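Local coordinates for protein putative aminooxidase (Propionibacterium acnes, PDB 2BA9) that isomerises polyunsaturated fatty acids, producing conjugated linoleic acid, and holds flavin-adenine dinucleotide in a fold of the flavin-containing amine oxidoreductase family, at residues T77-D82 with F209-A214; Y134-E139 with W383-E388; D140-F145 with E377-G382. All blocks are in the same frame, centred on the assembly; numbering follows the deposited sequence.

Contact 1 of 3, residues T77-D82 with F209-A214; sequences TGDKVD and FEHLNA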
ATOM      1  N   THR A  77      14.111   5.614 -15.353  1.00 23.16           N
ATOM      2  CA  THR A  77      15.046   4.522 -15.014  1.00 23.49           C
ATOM      3  C   THR A  77      15.362   3.585 -16.188  1.00 23.71           C
ATOM      4  O   THR A  77      16.374   2.874 -16.167  1.00 23.97           O
ATOM      5  CB  THR A  77      14.489   3.658 -13.876  1.00 23.45           C
ATOM      6  OG1 THR A  77      13.237   3.095 -14.279  1.00 24.19           O
ATOM      7  CG2 THR A  77      14.295   4.474 -12.589  1.00 22.86           C
ATOM      8  N   GLY A  78      14.490   3.575 -17.192  1.00 24.09           N
ATOM      9  CA  GLY A  78      14.609   2.661 -18.329  1.00 24.58           C
ATOM     10  C   GLY A  78      13.938   1.318 -18.107  1.00 25.06           C
ATOM     11  O   GLY A  78      14.035   0.428 -18.933  1.00 24.75           O
ATOM     12  N   ASP A  79      13.237   1.166 -16.988  1.00 26.17           N
ATOM     13  CA  ASP A  79      12.611  -0.103 -16.652  1.00 26.44           C
ATOM     14  C   ASP A  79      11.363  -0.304 -17.499  1.00 26.84           C
ATOM     15  O   ASP A  79      10.755   0.660 -17.965  1.00 27.39           O
ATOM     16  CB  ASP A  79      12.270  -0.153 -15.163  1.00 26.51           C
ATOM     17  CG  ASP A  79      13.515  -0.272 -14.283  1.00 26.88           C
ATOM     18  OD1 ASP A  79      14.115  -1.359 -14.232  1.00 28.11           O
ATOM     19  OD2 ASP A  79      13.877   0.710 -13.620  1.00 27.03           O
ATOM     20  N   LYS A  80      10.997  -1.566 -17.696  1.00 27.09           N
ATOM     21  CA  LYS A  80       9.850  -1.929 -18.514  1.00 27.34           C
ATOM     22  C   LYS A  80       8.969  -2.871 -17.729  1.00 27.30           C
ATOM     23  O   LYS A  80       9.443  -3.609 -16.862  1.00 27.12           O
ATOM     24  CB  LYS A  80      10.287  -2.645 -19.807  1.00 27.27           C
ATOM     25  CG  LYS A  80      11.442  -2.006 -20.559  1.00 28.36           C
ATOM     26  CD  LYS A  80      11.048  -0.683 -21.186  1.00 29.86           C
ATOM     27  CE  LYS A  80      12.160  -0.112 -22.053  1.00 30.08           C
ATOM     28  NZ  LYS A  80      11.784   1.234 -22.598  1.00 30.61           N
ATOM     29  N   VAL A  81       7.685  -2.858 -18.068  1.00 27.66           N
ATOM     30  CA  VAL A  81       6.739  -3.846 -17.566  1.00 27.99           C
ATOM     31  C   VAL A  81       7.033  -5.159 -18.303  1.00 27.66           C
ATOM     32  O   VAL A  81       6.640  -5.326 -19.455  1.00 27.76           O
ATOM     33  CB  VAL A  81       5.274  -3.369 -17.790  1.00 28.03           C
ATOM     34  CG1 VAL A  81       4.271  -4.445 -17.337  1.00 28.96           C
ATOM     35  CG2 VAL A  81       5.027  -2.059 -17.064  1.00 27.65           C
ATOM     36  N   ASP A  82       7.746  -6.071 -17.647  1.00 27.56           N
ATOM     37  CA  ASP A  82       8.235  -7.289 -18.315  1.00 27.54           C
ATOM     38  C   ASP A  82       8.076  -8.571 -17.491  1.00 27.64           C
ATOM     39  O   ASP A  82       8.713  -9.563 -17.780  1.00 27.03           O
ATOM     40  CB  ASP A  82       9.708  -7.107 -18.736  1.00 27.05           C
ATOM     41  CG  ASP A  82      10.637  -6.734 -17.558  1.00 27.12           C
ATOM     42  OD1 ASP A  82      10.205  -6.789 -16.383  1.00 27.35           O
ATOM     43  OD2 ASP A  82      11.814  -6.380 -17.812  1.00 23.93           O
ATOM     44  N   PHE A 209      12.734   0.924  -8.189  1.00 25.70           N
ATOM     45  CA  PHE A 209      13.033   1.880  -7.135  1.00 25.64           C
ATOM     46  C   PHE A 209      14.515   1.819  -6.741  1.00 25.47           C
ATOM     47  O   PHE A 209      15.101   2.823  -6.351  1.00 25.49           O
ATOM     48  CB  PHE A 209      12.108   1.653  -5.953  1.00 25.60           C
ATOM     49  CG  PHE A 209      10.680   1.965  -6.259  1.00 25.83           C
ATOM     50  CD1 PHE A 209      10.261   3.294  -6.405  1.00 27.59           C
ATOM     51  CD2 PHE A 209       9.762   0.953  -6.448  1.00 26.31           C
ATOM     52  CE1 PHE A 209       8.932   3.606  -6.713  1.00 26.78           C
ATOM     53  CE2 PHE A 209       8.439   1.247  -6.746  1.00 27.14           C
ATOM     54  CZ  PHE A 209       8.016   2.583  -6.874  1.00 26.35           C
ATOM     55  N   GLU A 210      15.127   0.643  -6.863  1.00 25.35           N
ATOM     56  CA  GLU A 210      16.581   0.559  -6.764  1.00 25.11           C
ATOM     57  C   GLU A 210      17.203   1.416  -7.866  1.00 25.33           C
ATOM     58  O   GLU A 210      18.073   2.242  -7.602  1.00 26.06           O
ATOM     59  CB  GLU A 210      17.054  -0.897  -6.830  1.00 25.16           C
ATOM     60  CG  GLU A 210      16.671  -1.683  -5.600  1.00 24.80           C
ATOM     61  CD  GLU A 210      16.978  -3.172  -5.698  1.00 24.39           C
ATOM     62  OE1 GLU A 210      16.845  -3.791  -6.781  1.00 23.27           O
ATOM     63  OE2 GLU A 210      17.311  -3.736  -4.650  1.00 25.89           O
ATOM     64  N   HIS A 211      16.703   1.280  -9.089  1.00 25.08           N
ATOM     65  CA  HIS A 211      17.236   2.053 -10.208  1.00 24.59           C
ATOM     66  C   HIS A 211      16.901   3.549 -10.121  1.00 24.20           C
ATOM     67  O   HIS A 211      17.724   4.388 -10.470  1.00 23.79           O
ATOM     68  CB  HIS A 211      16.733   1.492 -11.522  1.00 25.13           C
ATOM     69  CG  HIS A 211      17.039   0.044 -11.711  1.00 26.67           C
ATOM     70  ND1 HIS A 211      16.285  -0.770 -12.524  1.00 27.12           N
ATOM     71  CD2 HIS A 211      17.997  -0.746 -11.165  1.00 27.73           C
ATOM     72  CE1 HIS A 211      16.781  -1.994 -12.493  1.00 27.90           C
ATOM     73  NE2 HIS A 211      17.817  -2.006 -11.672  1.00 27.00           N
ATOM     74  N   LEU A 212      15.702   3.884  -9.657  1.00 23.66           N
ATOM     75  CA  LEU A 212      15.353   5.281  -9.429  1.00 23.38           C
ATOM     76  C   LEU A 212      16.360   5.956  -8.490  1.00 23.01           C
ATOM     77  O   LEU A 212      16.813   7.078  -8.750  1.00 22.67           O
ATOM     78  CB  LEU A 212      13.934   5.414  -8.849  1.00 23.34           C
ATOM     79  CG  LEU A 212      13.476   6.837  -8.470  1.00 22.65           C
ATOM     80  CD1 LEU A 212      13.532   7.818  -9.677  1.00 22.73           C
ATOM     81  CD2 LEU A 212      12.086   6.789  -7.865  1.00 20.58           C
ATOM     82  N   ASN A 213      16.658   5.272  -7.394  1.00 22.54           N
ATOM     83  CA  ASN A 213      17.652   5.701  -6.419  1.00 22.87           C
ATOM     84  C   ASN A 213      18.971   6.004  -7.103  1.00 22.67           C
ATOM     85  O   ASN A 213      19.543   7.074  -6.912  1.00 22.51           O
ATOM     86  CB  ASN A 213      17.845   4.600  -5.356  1.00 23.48           C
ATOM     87  CG  ASN A 213      18.704   5.045  -4.171  1.00 23.09           C
ATOM     88  OD1 ASN A 213      18.430   6.070  -3.554  1.00 23.00           O
ATOM     89  ND2 ASN A 213      19.724   4.245  -3.829  1.00 23.08           N
ATOM     90  N   ALA A 214      19.433   5.064  -7.930  1.00 23.06           N
ATOM     91  CA  ALA A 214      20.643   5.249  -8.721  1.00 22.88           C
ATOM     92  C   ALA A 214      20.602   6.506  -9.596  1.00 23.24           C
ATOM     93  O   ALA A 214      21.585   7.208  -9.700  1.00 22.78           O
ATOM     94  CB  ALA A 214      20.920   4.011  -9.573  1.00 22.96           C
TER
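Both carboxylate oxygens of Asp79 take up the N-H at ND1 of His211, a bifurcated bond in which the two flat groups lie almost in one plane, 5° apart. ND1 of His211 stands 2.8 Å from OD1 of Asp79 and 3.0 Å from OD2 of Asp79, the second bond being the straighter at 158°, and each oxygen offers its syn lone pair. OD2 of Asp79 is shared: OG1 of Thr77 donates to it at 2.6 Å from the anti side. Two donors on one carboxylate probably favour its charged form, and the carboxylate in turn would hold the imidazole with its hydrogen on ND1. Thr77 ends helix 68-77, and Gly78, with its positive phi, turns the chain out of that helix; one residue on, Asp79 points to helix 204-215. This is a helix-end loop laid against a second helix, with Leu212 packed beyond it on Met23 of helix 16-28. Threonine suits position 77 because its two branches do different work. Its chi1 of 60° sets OG1 between the backbone N and carbonyl carbon, while CG2 presses on the helix backbone, 3.3 Å from N of Leu212 and 3.4 Å from CA of Leu212, a tight fit for methyl against main chain.

Contact 2 of 3, residues Y134-E139 with W383-E388; sequences YNKVHE and WYEKVE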
ATOM      1  N   TYR A 134      -7.023  15.903   0.706  1.00 26.90           N
ATOM      2  CA  TYR A 134      -7.047  17.354   0.957  1.00 26.98           C
ATOM      3  C   TYR A 134      -8.224  18.028   0.242  1.00 27.33           C
ATOM      4  O   TYR A 134      -8.704  19.086   0.677  1.00 27.63           O
ATOM      5  CB  TYR A 134      -5.694  18.022   0.582  1.00 26.72           C
ATOM      6  CG  TYR A 134      -5.110  17.628  -0.766  1.00 26.29           C
ATOM      7  CD1 TYR A 134      -5.496  18.287  -1.904  1.00 26.22           C
ATOM      8  CD2 TYR A 134      -4.183  16.583  -0.890  1.00 26.60           C
ATOM      9  CE1 TYR A 134      -4.996  17.948  -3.134  1.00 27.26           C
ATOM     10  CE2 TYR A 134      -3.665  16.224  -2.136  1.00 25.96           C
ATOM     11  CZ  TYR A 134      -4.085  16.919  -3.254  1.00 26.03           C
ATOM     12  OH  TYR A 134      -3.632  16.627  -4.509  1.00 25.45           O
ATOM     13  N   ASN A 135      -8.679  17.413  -0.849  1.00 27.42           N
ATOM     14  CA  ASN A 135      -9.967  17.747  -1.435  1.00 27.77           C
ATOM     15  C   ASN A 135     -11.027  16.910  -0.715  1.00 27.97           C
ATOM     16  O   ASN A 135     -11.100  15.688  -0.896  1.00 28.42           O
ATOM     17  CB  ASN A 135      -9.988  17.488  -2.945  1.00 27.88           C
ATOM     18  CG  ASN A 135      -8.812  18.146  -3.681  1.00 28.47           C
ATOM     19  OD1 ASN A 135      -7.927  17.456  -4.200  1.00 28.75           O
ATOM     20  ND2 ASN A 135      -8.810  19.475  -3.740  1.00 29.64           N
ATOM     21  N   LYS A 136     -11.820  17.568   0.128  1.00 27.84           N
ATOM     22  CA  LYS A 136     -12.780  16.885   1.009  1.00 27.58           C
ATOM     23  C   LYS A 136     -13.823  16.098   0.205  1.00 27.74           C
ATOM     24  O   LYS A 136     -14.522  16.653  -0.658  1.00 27.91           O
ATOM     25  CB  LYS A 136     -13.460  17.914   1.922  1.00 27.33           C
ATOM     26  CG  LYS A 136     -14.299  17.352   3.085  1.00 27.51           C
ATOM     27  CD  LYS A 136     -15.253  18.462   3.644  1.00 27.00           C
ATOM     28  CE  LYS A 136     -16.169  17.957   4.754  1.00 27.22           C
ATOM     29  NZ  LYS A 136     -17.189  18.982   5.236  1.00 26.90           N
ATOM     30  N   VAL A 137     -13.936  14.809   0.499  1.00 27.60           N
ATOM     31  CA  VAL A 137     -14.831  13.929  -0.251  1.00 27.56           C
ATOM     32  C   VAL A 137     -16.267  14.040   0.255  1.00 27.59           C
ATOM     33  O   VAL A 137     -16.514  14.469   1.380  1.00 28.07           O
ATOM     34  CB  VAL A 137     -14.372  12.452  -0.198  1.00 27.49           C
ATOM     35  CG1 VAL A 137     -12.923  12.310  -0.715  1.00 27.48           C
ATOM     36  CG2 VAL A 137     -14.497  11.887   1.225  1.00 27.33           C
ATOM     37  N   HIS A 138     -17.204  13.658  -0.606  1.00 27.34           N
ATOM     38  CA  HIS A 138     -18.619  13.529  -0.250  1.00 27.09           C
ATOM     39  C   HIS A 138     -18.775  12.745   1.064  1.00 26.68           C
ATOM     40  O   HIS A 138     -18.091  11.745   1.264  1.00 26.26           O
ATOM     41  CB  HIS A 138     -19.350  12.777  -1.369  1.00 27.12           C
ATOM     42  CG  HIS A 138     -20.843  12.843  -1.272  1.00 27.13           C
ATOM     43  ND1 HIS A 138     -21.558  12.203  -0.283  1.00 27.24           N
ATOM     44  CD2 HIS A 138     -21.757  13.457  -2.057  1.00 25.61           C
ATOM     45  CE1 HIS A 138     -22.846  12.431  -0.460  1.00 26.09           C
ATOM     46  NE2 HIS A 138     -22.992  13.177  -1.535  1.00 24.76           N
ATOM     47  N   GLU A 139     -19.687  13.179   1.935  1.00 26.09           N
ATOM     48  CA  GLU A 139     -19.847  12.561   3.261  1.00 26.48           C
ATOM     49  C   GLU A 139     -20.050  11.041   3.205  1.00 25.94           C
ATOM     50  O   GLU A 139     -19.571  10.297   4.076  1.00 25.99           O
ATOM     51  CB  GLU A 139     -20.986  13.226   4.049  1.00 26.69           C
ATOM     52  CG  GLU A 139     -22.377  12.945   3.499  1.00 28.92           C
ATOM     53  CD  GLU A 139     -23.406  13.973   3.915  1.00 31.76           C
ATOM     54  OE1 GLU A 139     -23.196  14.666   4.943  1.00 35.01           O
ATOM     55  OE2 GLU A 139     -24.430  14.102   3.199  1.00 35.25           O
ATOM     56  N   TRP A 383     -10.185  14.396  10.252  1.00 26.20           N
ATOM     57  CA  TRP A 383      -8.756  14.051  10.387  1.00 26.10           C
ATOM     58  C   TRP A 383      -7.848  14.737   9.365  1.00 25.63           C
ATOM     59  O   TRP A 383      -6.900  15.387   9.749  1.00 25.48           O
ATOM     60  CB  TRP A 383      -8.534  12.528  10.328  1.00 26.10           C
ATOM     61  CG  TRP A 383      -7.236  12.080  10.961  1.00 26.28           C
ATOM     62  CD1 TRP A 383      -7.046  11.692  12.269  1.00 26.38           C
ATOM     63  CD2 TRP A 383      -5.959  11.954  10.318  1.00 25.46           C
ATOM     64  NE1 TRP A 383      -5.725  11.346  12.471  1.00 25.80           N
ATOM     65  CE2 TRP A 383      -5.040  11.501  11.294  1.00 24.67           C
ATOM     66  CE3 TRP A 383      -5.502  12.192   9.015  1.00 26.03           C
ATOM     67  CZ2 TRP A 383      -3.703  11.288  11.007  1.00 25.64           C
ATOM     68  CZ3 TRP A 383      -4.166  11.967   8.729  1.00 25.86           C
ATOM     69  CH2 TRP A 383      -3.284  11.521   9.719  1.00 25.94           C
ATOM     70  N   TYR A 384      -8.172  14.615   8.081  1.00 26.00           N
ATOM     71  CA  TYR A 384      -7.310  15.111   6.984  1.00 25.96           C
ATOM     72  C   TYR A 384      -7.426  16.628   6.743  1.00 26.50           C
ATOM     73  O   TYR A 384      -6.523  17.241   6.176  1.00 26.04           O
ATOM     74  CB  TYR A 384      -7.594  14.343   5.678  1.00 26.08           C
ATOM     75  CG  TYR A 384      -7.128  12.911   5.686  1.00 25.40           C
ATOM     76  CD1 TYR A 384      -5.836  12.581   5.294  1.00 25.31           C
ATOM     77  CD2 TYR A 384      -7.975  11.879   6.082  1.00 25.90           C
ATOM     78  CE1 TYR A 384      -5.396  11.279   5.293  1.00 24.47           C
ATOM     79  CE2 TYR A 384      -7.531  10.542   6.090  1.00 25.29           C
ATOM     80  CZ  TYR A 384      -6.236  10.257   5.693  1.00 25.43           C
ATOM     81  OH  TYR A 384      -5.749   8.962   5.688  1.00 25.87           O
ATOM     82  N   GLU A 385      -8.539  17.231   7.159  1.00 26.79           N
ATOM     83  CA  GLU A 385      -8.646  18.679   7.157  1.00 27.02           C
ATOM     84  C   GLU A 385      -7.615  19.217   8.137  1.00 26.77           C
ATOM     85  O   GLU A 385      -6.886  20.158   7.835  1.00 26.39           O
ATOM     86  CB  GLU A 385     -10.064  19.136   7.542  1.00 27.55           C
ATOM     87  CG  GLU A 385     -11.111  18.837   6.465  1.00 28.12           C
ATOM     88  CD  GLU A 385     -12.444  19.496   6.741  1.00 30.44           C
ATOM     89  OE1 GLU A 385     -12.492  20.735   6.713  1.00 30.70           O
ATOM     90  OE2 GLU A 385     -13.446  18.779   6.964  1.00 33.14           O
ATOM     91  N   LYS A 386      -7.534  18.586   9.306  1.00 26.67           N
ATOM     92  CA  LYS A 386      -6.532  18.954  10.296  1.00 26.58           C
ATOM     93  C   LYS A 386      -5.114  18.692   9.780  1.00 26.29           C
ATOM     94  O   LYS A 386      -4.301  19.609   9.711  1.00 26.05           O
ATOM     95  CB  LYS A 386      -6.768  18.200  11.607  1.00 26.76           C
ATOM     96  CG  LYS A 386      -5.760  18.533  12.696  1.00 27.48           C
ATOM     97  CD  LYS A 386      -5.942  19.956  13.258  1.00 28.47           C
ATOM     98  CE  LYS A 386      -5.375  20.081  14.675  1.00 28.59           C
ATOM     99  NZ  LYS A 386      -5.854  21.282  15.441  1.00 27.99           N
ATOM    100  N   VAL A 387      -4.817  17.452   9.402  1.00 26.11           N
ATOM    101  CA  VAL A 387      -3.424  17.092   9.103  1.00 25.97           C
ATOM    102  C   VAL A 387      -2.893  17.818   7.855  1.00 26.57           C
ATOM    103  O   VAL A 387      -1.742  18.269   7.846  1.00 25.95           O
ATOM    104  CB  VAL A 387      -3.220  15.571   9.056  1.00 25.99           C
ATOM    105  CG1 VAL A 387      -1.789  15.218   8.612  1.00 25.43           C
ATOM    106  CG2 VAL A 387      -3.514  14.984  10.428  1.00 25.00           C
ATOM    107  N   GLU A 388      -3.738  17.990   6.835  1.00 26.87           N
ATOM    108  CA  GLU A 388      -3.341  18.760   5.651  1.00 27.34           C
ATOM    109  C   GLU A 388      -3.236  20.254   5.950  1.00 27.57           C
ATOM    110  O   GLU A 388      -2.418  20.951   5.344  1.00 27.36           O
ATOM    111  CB  GLU A 388      -4.286  18.527   4.470  1.00 27.19           C
ATOM    112  CG  GLU A 388      -4.211  17.126   3.882  1.00 28.74           C
ATOM    113  CD  GLU A 388      -2.961  16.890   3.040  1.00 29.86           C
ATOM    114  OE1 GLU A 388      -1.955  17.611   3.220  1.00 30.40           O
ATOM    115  OE2 GLU A 388      -2.989  15.983   2.191  1.00 28.79           O
TER
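The loop 134-139 comes nearest to the last turn of helix 383-389, at Tyr134 and Glu388, whose CA atoms are 6.1 Å apart, and no hydrogen bond joins the two segments. Tyr134 meets Glu388 through the start of its side chain: CB of Tyr134 lies 3.7 Å from CG of Glu388. The glutamate chain bends at chi2 (-75°), which carries OE2 of Glu388 to the edge of the tyrosine ring, 3.4 Å from CD2 of Tyr134, with carboxylate and ring planes 85° apart. An aromatic C-H edge, slightly positive, is a fitting neighbour for a carboxylate oxygen, but the polar grip on Glu388 comes from Tyr414, whose hydroxyl bonds to OE2, and from Gln391 at OE1. Farther along the loop, the extended Lys136 crosses Glu385 and touches it with its aliphatic part, CE of Lys136 lying 3.6 Å from OE2 of Glu385. NZ of Lys136 is 4.1 Å from that OE2 of Glu385, beyond a salt bridge, so the attraction is probably loose, as befits two long, flexible residues at the surface. Tyr134 also rests on helix 408-423, through Tyr414, Asp417 and a cation-pi contact with Arg421; the loop thus bridges that helix and helix 383-389.

Contact 3 of 3, residues D140-F145 with E377-G382; sequences DLMLPF and EDYKAG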
ATOM      1  N   ASP A 140     -20.760  10.579   2.184  1.00 25.42           N
ATOM      2  CA  ASP A 140     -21.030   9.152   2.034  1.00 24.96           C
ATOM      3  C   ASP A 140     -19.733   8.336   1.959  1.00 24.67           C
ATOM      4  O   ASP A 140     -19.680   7.211   2.432  1.00 24.43           O
ATOM      5  CB  ASP A 140     -21.878   8.887   0.791  1.00 24.65           C
ATOM      6  CG  ASP A 140     -23.278   9.466   0.887  1.00 24.86           C
ATOM      7  OD1 ASP A 140     -23.695   9.968   1.962  1.00 24.21           O
ATOM      8  OD2 ASP A 140     -23.964   9.426  -0.148  1.00 24.58           O
ATOM      9  N   LEU A 141     -18.691   8.923   1.373  1.00 24.60           N
ATOM     10  CA  LEU A 141     -17.404   8.230   1.201  1.00 24.55           C
ATOM     11  C   LEU A 141     -16.605   8.099   2.503  1.00 24.68           C
ATOM     12  O   LEU A 141     -15.616   7.358   2.573  1.00 24.48           O
ATOM     13  CB  LEU A 141     -16.565   8.951   0.140  1.00 24.61           C
ATOM     14  CG  LEU A 141     -17.133   8.904  -1.286  1.00 23.14           C
ATOM     15  CD1 LEU A 141     -16.417   9.907  -2.163  1.00 22.97           C
ATOM     16  CD2 LEU A 141     -17.017   7.509  -1.853  1.00 20.40           C
ATOM     17  N   MET A 142     -17.048   8.822   3.524  1.00 24.75           N
ATOM     18  CA  MET A 142     -16.440   8.769   4.857  1.00 25.10           C
ATOM     19  C   MET A 142     -16.930   7.573   5.693  1.00 25.05           C
ATOM     20  O   MET A 142     -16.374   7.282   6.759  1.00 25.48           O
ATOM     21  CB  MET A 142     -16.733  10.078   5.582  1.00 24.66           C
ATOM     22  CG  MET A 142     -16.237  11.304   4.835  1.00 25.58           C
ATOM     23  SD  MET A 142     -16.357  12.801   5.806  1.00 26.06           S
ATOM     24  CE  MET A 142     -15.901  14.047   4.578  1.00 25.83           C
ATOM     25  N   LEU A 143     -17.964   6.894   5.192  1.00 25.39           N
ATOM     26  CA  LEU A 143     -18.535   5.710   5.817  1.00 25.70           C
ATOM     27  C   LEU A 143     -17.737   4.453   5.456  1.00 25.58           C
ATOM     28  O   LEU A 143     -17.089   4.418   4.416  1.00 25.49           O
ATOM     29  CB  LEU A 143     -19.974   5.511   5.334  1.00 25.96           C
ATOM     30  CG  LEU A 143     -21.014   6.506   5.819  1.00 27.04           C
ATOM     31  CD1 LEU A 143     -22.367   6.346   5.070  1.00 27.36           C
ATOM     32  CD2 LEU A 143     -21.172   6.332   7.345  1.00 26.51           C
ATOM     33  N   PRO A 144     -17.808   3.398   6.308  1.00 25.87           N
ATOM     34  CA  PRO A 144     -17.218   2.126   5.885  1.00 25.54           C
ATOM     35  C   PRO A 144     -17.806   1.688   4.534  1.00 25.90           C
ATOM     36  O   PRO A 144     -18.982   1.978   4.238  1.00 25.44           O
ATOM     37  CB  PRO A 144     -17.583   1.162   7.015  1.00 25.60           C
ATOM     38  CG  PRO A 144     -17.868   2.029   8.201  1.00 24.98           C
ATOM     39  CD  PRO A 144     -18.414   3.306   7.650  1.00 25.77           C
ATOM     40  N   PHE A 145     -16.982   1.026   3.718  1.00 25.99           N
ATOM     41  CA  PHE A 145     -17.355   0.708   2.332  1.00 25.88           C
ATOM     42  C   PHE A 145     -18.704   0.017   2.186  1.00 25.66           C
ATOM     43  O   PHE A 145     -19.463   0.374   1.288  1.00 25.22           O
ATOM     44  CB  PHE A 145     -16.266  -0.114   1.643  1.00 26.36           C
ATOM     45  CG  PHE A 145     -16.405  -0.186   0.127  1.00 25.47           C
ATOM     46  CD1 PHE A 145     -16.362   0.958  -0.644  1.00 25.44           C
ATOM     47  CD2 PHE A 145     -16.508  -1.416  -0.520  1.00 25.61           C
ATOM     48  CE1 PHE A 145     -16.482   0.895  -2.034  1.00 25.64           C
ATOM     49  CE2 PHE A 145     -16.615  -1.490  -1.910  1.00 25.81           C
ATOM     50  CZ  PHE A 145     -16.598  -0.331  -2.661  1.00 26.20           C
ATOM     51  N   GLU A 377     -15.191   7.223  11.805  1.00 26.04           N
ATOM     52  CA  GLU A 377     -15.471   8.309  12.761  1.00 26.48           C
ATOM     53  C   GLU A 377     -14.406   9.421  12.748  1.00 25.98           C
ATOM     54  O   GLU A 377     -14.716  10.618  12.694  1.00 25.72           O
ATOM     55  CB  GLU A 377     -15.556   7.735  14.180  1.00 26.69           C
ATOM     56  CG  GLU A 377     -15.724   8.791  15.263  1.00 29.17           C
ATOM     57  CD  GLU A 377     -15.759   8.201  16.657  1.00 31.89           C
ATOM     58  OE1 GLU A 377     -16.773   8.430  17.352  1.00 32.95           O
ATOM     59  OE2 GLU A 377     -14.778   7.508  17.042  1.00 32.36           O
ATOM     60  N   ASP A 378     -13.147   9.005  12.834  1.00 25.92           N
ATOM     61  CA  ASP A 378     -12.027   9.928  12.810  1.00 25.58           C
ATOM     62  C   ASP A 378     -11.960  10.624  11.437  1.00 25.05           C
ATOM     63  O   ASP A 378     -11.746  11.821  11.358  1.00 25.46           O
ATOM     64  CB  ASP A 378     -10.724   9.199  13.181  1.00 24.97           C
ATOM     65  CG  ASP A 378     -10.656   8.820  14.668  1.00 25.59           C
ATOM     66  OD1 ASP A 378     -11.433   9.368  15.487  1.00 26.02           O
ATOM     67  OD2 ASP A 378      -9.808   7.974  15.036  1.00 25.57           O
ATOM     68  N   TYR A 379     -12.201   9.889  10.364  1.00 25.32           N
ATOM     69  CA  TYR A 379     -12.266  10.498   9.030  1.00 25.54           C
ATOM     70  C   TYR A 379     -13.361  11.594   8.999  1.00 26.25           C
ATOM     71  O   TYR A 379     -13.103  12.720   8.564  1.00 25.85           O
ATOM     72  CB  TYR A 379     -12.474   9.420   7.943  1.00 25.04           C
ATOM     73  CG  TYR A 379     -12.075   9.856   6.538  1.00 24.57           C
ATOM     74  CD1 TYR A 379     -11.000   9.247   5.868  1.00 24.06           C
ATOM     75  CD2 TYR A 379     -12.768  10.872   5.876  1.00 22.74           C
ATOM     76  CE1 TYR A 379     -10.633   9.654   4.569  1.00 23.34           C
ATOM     77  CE2 TYR A 379     -12.408  11.282   4.600  1.00 23.39           C
ATOM     78  CZ  TYR A 379     -11.354  10.687   3.951  1.00 23.69           C
ATOM     79  OH  TYR A 379     -11.041  11.142   2.689  1.00 24.48           O
ATOM     80  N   LYS A 380     -14.549  11.253   9.516  1.00 27.27           N
ATOM     81  CA  LYS A 380     -15.726  12.121   9.541  1.00 27.81           C
ATOM     82  C   LYS A 380     -15.461  13.338  10.407  1.00 27.81           C
ATOM     83  O   LYS A 380     -15.932  14.425  10.098  1.00 27.72           O
ATOM     84  CB  LYS A 380     -16.958  11.387  10.113  1.00 28.40           C
ATOM     85  CG  LYS A 380     -17.716  10.480   9.152  1.00 30.08           C
ATOM     86  CD  LYS A 380     -18.908   9.851   9.848  1.00 32.52           C
ATOM     87  CE  LYS A 380     -19.423   8.606   9.134  1.00 35.33           C
ATOM     88  NZ  LYS A 380     -20.585   8.043   9.914  1.00 37.48           N
ATOM     89  N   ALA A 381     -14.715  13.133  11.496  1.00 27.64           N
ATOM     90  CA  ALA A 381     -14.415  14.190  12.455  1.00 27.28           C
ATOM     91  C   ALA A 381     -13.437  15.217  11.882  1.00 27.16           C
ATOM     92  O   ALA A 381     -13.172  16.234  12.516  1.00 27.28           O
ATOM     93  CB  ALA A 381     -13.867  13.587  13.757  1.00 27.38           C
ATOM     94  N   GLY A 382     -12.890  14.932  10.698  1.00 26.80           N
ATOM     95  CA  GLY A 382     -12.092  15.890   9.937  1.00 26.47           C
ATOM     96  C   GLY A 382     -10.601  15.613   9.888  1.00 26.26           C
ATOM     97  O   GLY A 382      -9.835  16.487   9.487  1.00 26.68           O
TER
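The turn at 140-142, helical in its backbone angles, lies beside the end of helix 376-380, Met142 and Lys380 being the closest pair with CA atoms 5.8 Å apart. Met142 reaches across to Tyr379, the two side chains crossing at about a right angle. CG of Met142 sits 3.6 Å from CD2 of Tyr379, while SD of Met142 lies 5.3 Å from the centroid of the Tyr379 ring at its edge, 80° off the normal, a Met-aromatic contact. A chi1 of -160° swings the Tyr379 ring away from the backbone N and toward the methionine; its hydroxyl bonds to His133. The long, unbranched methionine can touch the ring with CG and the helix backbone with SD, which is 3.8 Å from CA of Lys380. Lys380 packs with its methylenes, CG of Lys380 3.7 Å from CB of Met142, and its extended chain slants across to the CD2 methyl of Leu143. Gly382 closes the helix with a Schellman motif, its positive phi being easy for a residue without CB. Across these segments nothing is hydrogen-bonded: dispersion and the sulfur-aromatic attraction carry the contact, and NZ of the solvent-exposed Lys380, 3.1 Å from CD2 of Leu143, meets a methyl and no acceptor within the two segments.

From the N terminus, the chain leaves helix 68-77 through the loop that opens contact 1, then passes helix 106-122 and runs straight through 134-139 and 140-145, the first halves of contacts 2 and 3. Helix 204-215 closes contact 1 after 126 residues, tying the end of helix 68-77 to itself. Helix 376-380 closes contact 3 and helix 383-389 then closes contact 2, so contact 3 nests within contact 2, while contact 1 crosses both. Contacts 2 and 3 thus tie the loop between helices 106-122 and 145-151 to two successive helices; they touch, N of Trp383 probably bonding to O of Asp378. Contact 1, its centre 37 Å from that of contact 3, lies across the chain's centre from it.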